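PDB 5EYN: fructokinase from Vibrio cholerae serotype O1, which catalyses the phosphorylation of fructose with ATP as a member of the PfkB carbohydrate kinase family. Local coordinates for residues A160-K163 / E164-G167. Residues are numbered along the deposited sequence; the frame is centred on the assembly and turned at random.
Sequences AQMK and EVGG
Of the flat groups, the Glu164 carboxylate is tied to the preceding turn through a water, which donates to Glu164 OE1 and to Gln161 O, 2.8 Å from each. The peptide groups meet N-H to carbonyl oxygen. Glu164 N bonds to Ala160 O (2.9 Å) and Val165 N to Gln161 O (3.2 Å), both regular i to i-4 helical bonds. Gly167 N then reaches five residues back to Met162 O at 2.9 Å, tilted 24° from that carbonyl plane, whereas Gly166 N bonds to Lys163 O (3.1 Å) from above the carbonyl plane, at a C=O...N angle of 113°. Glu164 CG, anti to the backbone N (chi1 177°), leads an extended chain out to the bridging water. On the inner side the Met162 chain, bent at chi2 and chi3, lays SD over the backbone of Gly167, 3.6 Å from its CA, and crosses Val165, whose CG1 also rests against Met162 O at 3.3 Å. Both side chains touch Phe133 in a neighbouring loop, while Lys163 points elsewhere and bonds through NZ to Leu196 O. Gly166 has a positive phi, which turns the chain out of the helix. Together the reversal at Gly166 and its paired backward bonds form a Schellman motif, which ends helix 151-165 and leads into strand 168-172 within a beta-alpha-beta crossover of the ribokinase-like fold, away from the fructose and nucleotide sites.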
ATOM      1  N   ALA A 160      12.373  -8.721 -27.468  1.00  9.33           N
ATOM      2  CA  ALA A 160      12.931  -8.672 -28.816  1.00 10.08           C
ATOM      3  C   ALA A 160      14.457  -8.747 -28.775  1.00  9.99           C
ATOM      4  O   ALA A 160      15.076  -9.392 -29.625  1.00 11.02           O
ATOM      5  CB  ALA A 160      12.472  -7.417 -29.555  1.00 11.34           C
ATOM      6  N   GLN A 161      15.067  -8.109 -27.777  1.00 10.08           N
ATOM      7  CA  GLN A 161      16.532  -8.098 -27.669  1.00 11.01           C
ATOM      8  C   GLN A 161      17.069  -9.461 -27.254  1.00 10.28           C
ATOM      9  O   GLN A 161      18.105  -9.917 -27.752  1.00 11.10           O
ATOM     10  CB  GLN A 161      16.996  -7.006 -26.704  1.00 11.54           C
ATOM     11  CG  GLN A 161      16.772  -5.601 -27.225  1.00 12.01           C
ATOM     12  CD  GLN A 161      16.932  -4.549 -26.152  1.00 13.36           C
ATOM     13  OE1 GLN A 161      17.643  -4.740 -25.172  1.00 14.19           O
ATOM     14  NE2 GLN A 161      16.258  -3.434 -26.327  1.00 14.16           N
ATOM     15  N   MET A 162      16.371 -10.134 -26.348  1.00 10.60           N
ATOM     16  CA  MET A 162      16.809 -11.462 -25.957  1.00 10.32           C
ATOM     17  C   MET A 162      16.706 -12.431 -27.138  1.00 10.86           C
ATOM     18  O   MET A 162      17.613 -13.229 -27.365  1.00 12.27           O
ATOM     19  CB  MET A 162      15.992 -11.983 -24.770  1.00  9.65           C
ATOM     20  CG  MET A 162      16.483 -13.337 -24.284  1.00 10.00           C
ATOM     21  SD  MET A 162      18.213 -13.352 -23.791  1.00 10.89           S
ATOM     22  CE  MET A 162      18.073 -12.840 -22.074  1.00 10.19           C
ATOM     23  N   LYS A 163      15.629 -12.327 -27.916  1.00 11.39           N
ATOM     24  CA  LYS A 163      15.461 -13.175 -29.089  1.00 11.53           C
ATOM     25  C   LYS A 163      16.574 -12.892 -30.089  1.00 12.18           C
ATOM     26  O   LYS A 163      17.144 -13.807 -30.673  1.00 14.10           O
ATOM     27  CB  LYS A 163      14.091 -12.953 -29.739  1.00 12.76           C
ATOM     28  CG  LYS A 163      12.941 -13.464 -28.871  1.00 13.15           C
ATOM     29  CD  LYS A 163      11.566 -13.076 -29.398  1.00 15.32           C
ATOM     30  CE  LYS A 163      11.175 -13.803 -30.653  1.00 18.31           C
ATOM     31  NZ  LYS A 163      11.069 -15.264 -30.417  1.00 20.82           N
ATOM     32  N   GLU A 164      16.894 -11.618 -30.287  1.00 12.59           N
ATOM     33  CA  GLU A 164      17.866 -11.239 -31.310  1.00 13.52           C
ATOM     34  C   GLU A 164      19.248 -11.809 -31.020  1.00 13.67           C
ATOM     35  O   GLU A 164      19.978 -12.195 -31.940  1.00 15.16           O
ATOM     36  CB  GLU A 164      17.922  -9.718 -31.408  1.00 15.11           C
ATOM     37  CG  GLU A 164      18.931  -9.156 -32.377  1.00 16.90           C
ATOM     38  CD  GLU A 164      18.927  -7.648 -32.339  1.00 20.20           C
ATOM     39  OE1 GLU A 164      18.869  -7.077 -31.230  1.00 21.86           O
ATOM     40  OE2 GLU A 164      18.936  -7.022 -33.412  1.00 23.67           O
ATOM     41  N   VAL A 165      19.617 -11.848 -29.745  1.00 13.28           N
ATOM     42  CA  VAL A 165      20.952 -12.291 -29.348  1.00 13.80           C
ATOM     43  C   VAL A 165      21.056 -13.817 -29.271  1.00 14.12           C
ATOM     44  O   VAL A 165      22.134 -14.363 -29.073  1.00 16.50           O
ATOM     45  CB  VAL A 165      21.379 -11.649 -28.006  1.00 16.10           C
ATOM     46  CG1 VAL A 165      20.744 -12.382 -26.830  1.00 15.83           C
ATOM     47  CG2 VAL A 165      22.894 -11.621 -27.875  1.00 17.96           C
ATOM     48  N   GLY A 166      19.938 -14.511 -29.434  1.00 12.88           N
ATOM     49  CA  GLY A 166      19.949 -15.961 -29.377  1.00 13.47           C
ATOM     50  C   GLY A 166      19.716 -16.524 -27.989  1.00 13.02           C
ATOM     51  O   GLY A 166      20.154 -17.627 -27.674  1.00 13.70           O
ATOM     52  N   GLY A 167      19.020 -15.763 -27.159  1.00 11.73           N
ATOM     53  CA  GLY A 167      18.538 -16.252 -25.887  1.00 11.79           C
ATOM     54  C   GLY A 167      17.149 -16.841 -26.032  1.00 10.67           C
ATOM     55  O   GLY A 167      16.611 -16.955 -27.136  1.00 11.45           O
TER
HETATM   56  O   HOH W   1      19.865  -7.936 -28.790  1.00 16.53           O